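Local atomic coordinates of inositol-1-monophosphatase (Nostoc sp., PDB entry 5ZHH), a protein that probably hydrolyses inositol monophosphate to free myo-inositol and phosphate. Residues Glu150-Ser154 with Leu178-Gln183; Ser154-Phe160 with Arg202-Glu208. All coordinates share one frame. Residue numbers count along the deposited sequence, not the author numbering.

Contact 1: Glu150-Ser154 with Leu178-Gln183; sequences ELSKS and LTHLTQ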
loop_
_atom_site.group_PDB
_atom_site.type_symbol
_atom_site.label_atom_id
_atom_site.label_comp_id
_atom_site.label_asym_id
_atom_site.label_seq_id
_atom_site.Cartn_x
_atom_site.Cartn_y
_atom_site.Cartn_z
ATOM N N GLU A 150 -20.958 27.216 -5.029
ATOM C CA GLU A 150 -20.678 28.271 -5.995
ATOM C C GLU A 150 -19.825 27.716 -7.128
ATOM O O GLU A 150 -18.813 27.049 -6.881
ATOM C CB GLU A 150 -19.957 29.442 -5.332
ATOM C CG GLU A 150 -20.733 30.084 -4.206
ATOM C CD GLU A 150 -19.917 31.133 -3.484
ATOM O OE1 GLU A 150 -19.293 31.972 -4.167
ATOM O OE2 GLU A 150 -19.866 31.094 -2.236
ATOM N N LEU A 151 -20.212 28.029 -8.365
ATOM C CA LEU A 151 -19.444 27.571 -9.516
ATOM C C LEU A 151 -18.026 28.131 -9.492
ATOM O O LEU A 151 -17.066 27.419 -9.808
ATOM C CB LEU A 151 -20.170 27.959 -10.806
ATOM C CG LEU A 151 -19.953 27.128 -12.069
ATOM C CD1 LEU A 151 -20.080 25.641 -11.789
ATOM C CD2 LEU A 151 -20.963 27.558 -13.134
ATOM N N SER A 152 -17.869 29.398 -9.088
ATOM C CA SER A 152 -16.540 30.007 -9.010
ATOM C C SER A 152 -15.617 29.310 -8.018
ATOM O O SER A 152 -14.396 29.490 -8.090
ATOM C CB SER A 152 -16.657 31.487 -8.640
ATOM O OG SER A 152 -17.123 31.643 -7.309
ATOM N N LYS A 153 -16.156 28.523 -7.091
ATOM C CA LYS A 153 -15.330 27.820 -6.117
ATOM C C LYS A 153 -15.230 26.333 -6.419
ATOM O O LYS A 153 -14.743 25.566 -5.581
ATOM C CB LYS A 153 -15.858 28.045 -4.698
ATOM C CG LYS A 153 -15.842 29.509 -4.278
ATOM C CD LYS A 153 -16.603 29.727 -2.981
ATOM C CE LYS A 153 -16.593 31.195 -2.596
ATOM N NZ LYS A 153 -15.208 31.732 -2.542
ATOM N N SER A 154 -15.689 25.909 -7.588
ATOM C CA SER A 154 -15.811 24.502 -7.918
ATOM C C SER A 154 -14.600 24.015 -8.698
ATOM O O SER A 154 -13.890 24.785 -9.345
ATOM C CB SER A 154 -17.081 24.253 -8.739
ATOM O OG SER A 154 -18.250 24.533 -7.988
ATOM N N LEU A 178 -16.203 26.685 -19.014
ATOM C CA LEU A 178 -16.166 26.317 -17.601
ATOM C C LEU A 178 -14.795 26.557 -16.977
ATOM O O LEU A 178 -14.710 26.831 -15.772
ATOM C CB LEU A 178 -16.596 24.864 -17.411
ATOM C CG LEU A 178 -18.101 24.663 -17.199
ATOM C CD1 LEU A 178 -18.629 25.623 -16.125
ATOM C CD2 LEU A 178 -18.885 24.826 -18.491
ATOM N N THR A 179 -13.733 26.506 -17.747
ATOM C CA THR A 179 -12.412 26.793 -17.224
ATOM C C THR A 179 -12.319 28.251 -16.786
ATOM O O THR A 179 -11.593 28.576 -15.904
ATOM C CB THR A 179 -11.287 26.391 -18.188
ATOM O OG1 THR A 179 -11.340 25.004 -18.441
ATOM C CG2 THR A 179 -9.961 26.699 -17.657
ATOM N N HIS A 180 -13.085 29.105 -17.430
ATOM C CA HIS A 180 -13.137 30.503 -17.068
ATOM C C HIS A 180 -13.994 30.761 -15.845
ATOM O O HIS A 180 -13.691 31.588 -15.085
ATOM C CB HIS A 180 -13.711 31.302 -18.194
ATOM C CG HIS A 180 -12.719 32.175 -18.866
ATOM N ND1 HIS A 180 -13.011 33.442 -19.294
ATOM C CD2 HIS A 180 -11.444 31.942 -19.220
ATOM C CE1 HIS A 180 -11.952 33.965 -19.862
ATOM N NE2 HIS A 180 -10.980 33.078 -19.811
ATOM N N LEU A 181 -15.070 30.019 -15.691
ATOM C CA LEU A 181 -15.992 30.189 -14.598
ATOM C C LEU A 181 -15.713 29.417 -13.305
ATOM O O LEU A 181 -16.392 29.604 -12.357
ATOM C CB LEU A 181 -17.364 29.799 -15.033
ATOM C CG LEU A 181 -17.941 30.578 -16.166
ATOM C CD1 LEU A 181 -19.230 29.941 -16.516
ATOM C CD2 LEU A 181 -18.167 31.959 -15.635
ATOM N N THR A 182 -14.752 28.531 -13.282
ATOM C CA THR A 182 -14.501 27.784 -12.083
ATOM C C THR A 182 -13.062 27.868 -11.678
ATOM O O THR A 182 -12.331 28.576 -12.248
ATOM C CB THR A 182 -14.814 26.307 -12.279
ATOM O OG1 THR A 182 -13.865 25.731 -13.159
ATOM C CG2 THR A 182 -16.198 26.092 -12.796
ATOM N N GLN A 183 -12.680 27.095 -10.680
ATOM C CA GLN A 183 -11.300 27.021 -10.251
ATOM C C GLN A 183 -10.457 26.144 -11.187
ATOM O O GLN A 183 -9.303 26.113 -11.075
ATOM C CB GLN A 183 -11.167 26.519 -8.833
ATOM C CG GLN A 183 -11.759 27.435 -7.817
ATOM C CD GLN A 183 -11.592 26.918 -6.426
ATOM O OE1 GLN A 183 -11.335 25.778 -6.221
ATOM N NE2 GLN A 183 -11.737 27.772 -5.474
#
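Leu178 lies in the last turn of helix 172-181. Its CD1 is 4.3 Å from Leu151 CD2, at the apolar side of the contact. Leu181 adds to this patch, with its CD1 4.5 Å from Leu151 CD2. The Leu181 carbonyl oxygen also receives a CA-H...O contact from Ser152 CA at 3.4 Å. Thr182 is the first residue to leave the helix. Its OG1 turns back to Leu178 O at 3.0 Å and so closes the C-terminal turn. Its CA makes a second CA-H...O contact, 3.4 Å from Leu151 O. The backbones pass close here: Ser152 CA and Thr182 CA are 4.3 Å apart, which lets both CA-H...O contacts form. Gln183 N donates a hydrogen bond to Ser154 O at 2.9 Å, the one conventional hydrogen bond between the segments. The Gln183 side chain lies along the 3-10 turn, with CG 3.4 Å from Ser152 O, and its OE1 bonds to His97 of the second subunit. Ser154 OG bonds back to Glu150 O at 2.8 Å, which pins the turn. The contact joins the loop before strand 156-158 to the end of helix 172-181. Helix 253-261 packs on Leu151 and Leu178, and strand 185-186 also touches Leu178.

Contact 2: Ser154-Phe160 with Arg202-Glu208; sequences SLLVTGF and RVDGYWE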
loop_
_atom_site.group_PDB
_atom_site.type_symbol
_atom_site.label_atom_id
_atom_site.label_comp_id
_atom_site.label_asym_id
_atom_site.label_seq_id
_atom_site.Cartn_x
_atom_site.Cartn_y
_atom_site.Cartn_z
ATOM N N SER A 154 -15.689 25.909 -7.588
ATOM C CA SER A 154 -15.811 24.502 -7.918
ATOM C C SER A 154 -14.600 24.015 -8.698
ATOM O O SER A 154 -13.890 24.785 -9.345
ATOM C CB SER A 154 -17.081 24.253 -8.739
ATOM O OG SER A 154 -18.250 24.533 -7.988
ATOM N N LEU A 155 -14.373 22.707 -8.611
ATOM C CA LEU A 155 -13.406 21.999 -9.436
ATOM C C LEU A 155 -14.193 20.979 -10.240
ATOM O O LEU A 155 -14.942 20.182 -9.665
ATOM C CB LEU A 155 -12.337 21.304 -8.585
ATOM C CG LEU A 155 -11.213 20.595 -9.351
ATOM C CD1 LEU A 155 -10.369 21.586 -10.144
ATOM C CD2 LEU A 155 -10.336 19.776 -8.405
ATOM N N LEU A 156 -14.047 21.018 -11.557
ATOM C CA LEU A 156 -14.813 20.158 -12.444
ATOM C C LEU A 156 -13.881 19.240 -13.225
ATOM O O LEU A 156 -12.655 19.345 -13.149
ATOM C CB LEU A 156 -15.663 20.993 -13.411
ATOM C CG LEU A 156 -16.562 22.064 -12.789
ATOM C CD1 LEU A 156 -17.327 22.785 -13.907
ATOM C CD2 LEU A 156 -17.515 21.491 -11.765
ATOM N N VAL A 157 -14.486 18.324 -13.979
ATOM C CA VAL A 157 -13.740 17.432 -14.860
ATOM C C VAL A 157 -14.615 17.132 -16.069
ATOM O O VAL A 157 -15.844 17.123 -15.978
ATOM C CB VAL A 157 -13.300 16.143 -14.108
ATOM C CG1 VAL A 157 -14.506 15.399 -13.543
ATOM C CG2 VAL A 157 -12.444 15.226 -15.004
ATOM N N THR A 158 -13.977 16.901 -17.214
ATOM C CA THR A 158 -14.702 16.582 -18.434
ATOM C C THR A 158 -13.806 15.727 -19.317
ATOM O O THR A 158 -12.678 15.385 -18.948
ATOM C CB THR A 158 -15.179 17.857 -19.170
ATOM O OG1 THR A 158 -16.126 17.491 -20.181
ATOM C CG2 THR A 158 -14.018 18.593 -19.833
ATOM N N GLY A 159 -14.342 15.330 -20.467
ATOM C CA GLY A 159 -13.606 14.528 -21.422
ATOM C C GLY A 159 -13.982 14.914 -22.838
ATOM O O GLY A 159 -14.856 15.750 -23.058
ATOM N N PHE A 160 -13.310 14.278 -23.796
ATOM C CA PHE A 160 -13.466 14.610 -25.205
ATOM C C PHE A 160 -13.539 13.312 -25.994
ATOM O O PHE A 160 -12.755 12.390 -25.749
ATOM C CB PHE A 160 -12.314 15.517 -25.666
ATOM C CG PHE A 160 -12.190 16.760 -24.832
ATOM C CD1 PHE A 160 -12.957 17.885 -25.124
ATOM C CD2 PHE A 160 -11.373 16.784 -23.713
ATOM C CE1 PHE A 160 -12.873 19.017 -24.335
ATOM C CE2 PHE A 160 -11.287 17.916 -22.917
ATOM C CZ PHE A 160 -12.035 19.035 -23.232
ATOM N N ARG A 202 -13.979 14.650 -4.570
ATOM C CA ARG A 202 -12.703 15.159 -5.066
ATOM C C ARG A 202 -12.894 16.199 -6.163
ATOM O O ARG A 202 -12.013 17.036 -6.384
ATOM C CB ARG A 202 -11.853 14.006 -5.587
ATOM C CG ARG A 202 -11.295 13.113 -4.468
ATOM C CD ARG A 202 -10.785 11.806 -5.039
ATOM N NE ARG A 202 -10.301 10.909 -3.991
ATOM C CZ ARG A 202 -9.736 9.728 -4.223
ATOM N NH1 ARG A 202 -9.328 8.977 -3.209
ATOM N NH2 ARG A 202 -9.588 9.295 -5.465
ATOM N N VAL A 203 -14.011 16.134 -6.884
ATOM C CA VAL A 203 -14.458 17.200 -7.765
ATOM C C VAL A 203 -15.919 17.463 -7.443
ATOM O O VAL A 203 -16.586 16.662 -6.789
ATOM C CB VAL A 203 -14.278 16.863 -9.261
ATOM C CG1 VAL A 203 -12.808 16.741 -9.609
ATOM C CG2 VAL A 203 -14.993 15.578 -9.604
ATOM N N ASP A 204 -16.414 18.601 -7.915
ATOM C CA ASP A 204 -17.782 18.994 -7.630
ATOM C C ASP A 204 -18.744 18.647 -8.751
ATOM O O ASP A 204 -19.954 18.639 -8.521
ATOM C CB ASP A 204 -17.836 20.497 -7.340
ATOM C CG ASP A 204 -16.869 20.897 -6.247
ATOM O OD1 ASP A 204 -16.957 20.332 -5.127
ATOM O OD2 ASP A 204 -16.004 21.752 -6.510
ATOM N N GLY A 205 -18.244 18.339 -9.939
ATOM C CA GLY A 205 -19.122 18.085 -11.062
ATOM C C GLY A 205 -18.347 17.596 -12.262
ATOM O O GLY A 205 -17.137 17.812 -12.382
ATOM N N TYR A 206 -19.076 16.938 -13.153
ATOM C CA TYR A 206 -18.521 16.271 -14.317
ATOM C C TYR A 206 -19.564 16.339 -15.423
ATOM O O TYR A 206 -20.761 16.208 -15.155
ATOM C CB TYR A 206 -18.145 14.817 -13.971
ATOM C CG TYR A 206 -18.092 13.856 -15.146
ATOM C CD1 TYR A 206 -17.106 13.961 -16.121
ATOM C CD2 TYR A 206 -19.040 12.840 -15.276
ATOM C CE1 TYR A 206 -17.062 13.072 -17.192
ATOM C CE2 TYR A 206 -19.005 11.956 -16.341
ATOM C CZ TYR A 206 -18.022 12.077 -17.290
ATOM O OH TYR A 206 -17.996 11.206 -18.353
ATOM N N TRP A 207 -19.120 16.613 -16.648
ATOM C CA TRP A 207 -20.004 16.542 -17.803
ATOM C C TRP A 207 -19.219 15.985 -18.978
ATOM O O TRP A 207 -18.002 16.160 -19.061
ATOM C CB TRP A 207 -20.613 17.910 -18.158
ATOM C CG TRP A 207 -19.727 18.764 -19.005
ATOM C CD1 TRP A 207 -19.768 18.899 -20.372
ATOM C CD2 TRP A 207 -18.656 19.598 -18.552
ATOM N NE1 TRP A 207 -18.792 19.773 -20.789
ATOM C CE2 TRP A 207 -18.096 20.218 -19.694
ATOM C CE3 TRP A 207 -18.122 19.893 -17.290
ATOM C CZ2 TRP A 207 -17.019 21.102 -19.614
ATOM C CZ3 TRP A 207 -17.051 20.770 -17.211
ATOM C CH2 TRP A 207 -16.512 21.368 -18.371
ATOM N N GLU A 208 -19.920 15.309 -19.887
ATOM C CA GLU A 208 -19.245 14.758 -21.052
ATOM C C GLU A 208 -20.277 14.363 -22.099
ATOM O O GLU A 208 -21.418 14.027 -21.766
ATOM C CB GLU A 208 -18.376 13.542 -20.672
ATOM C CG GLU A 208 -17.454 13.111 -21.799
ATOM C CD GLU A 208 -16.324 12.203 -21.354
ATOM O OE1 GLU A 208 -16.323 11.728 -20.192
ATOM O OE2 GLU A 208 -15.425 11.967 -22.184
#
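Two parallel neighbours meet here in the five-stranded mixed sheet of the inositol monophosphatase fold. The axes of the short strands 156-158 and 205-208 come within 4.9 Å, with 20° between their directions. Ser154 leads in, with its CA 3.1 Å from Asp204 OD2. Leu155 forms a two-way link with Asp204. Leu155 N donates to Asp204 OD2 at 2.8 Å, and Asp204 N donates to Leu155 O at 2.8 Å. The other carboxylate oxygen, OD1, is held by Ser146 and Thr148. Leu156 points to the sheet face that carries Trp207, and its CD1 is 3.9 Å from Trp207 CZ3. Helix 172-181 packs over this face. Gly205 is tightly placed beside Leu156, where a CB would crowd Leu156 CD2. Val157 points to the other face, with CG1 3.7 Å from Tyr206 CB and 4.0 Å from Val203 CG2. Helix 191-199 covers this side. Val157 N donates to Gly205 O at 3.1 Å, and Val157 O accepts a weak bond from Trp207 N at 3.4 Å. Thr158 makes the closest contact. Its CB sits 3.6 Å above the centroid of the Trp207 six-membered ring in a CH-pi contact, and its OG1 donates to Trp207 O at 2.6 Å. A side chain at Gly159 would clash with the Glu208 carboxylate, because Gly159 CA lies 3.2 Å from Glu208 OE2.

How the contacts relate
The centres of contacts 1 and 2 are 11 Å apart, on the same side of the chain's centre. They share Ser154, where the loop of contact 1 runs on towards strand 156-158 of contact 2. Their segments alternate along the chain: 150-154, 154-160, 178-183, 202-208. Helix 172-181 follows strand 156-158 and packs on it. Leu178 CB meets Trp207 CH2 at 3.6 Å, and Thr182 CG2 meets Leu156 CD1 at 3.7 Å. The helix end in contact 1 thus rests on the sheet face of Leu156 and Trp207. Contact 2 is buried, whereas contact 1 is partly exposed. Both touch the second subunit, so this region joins the sheet core to the subunit interface.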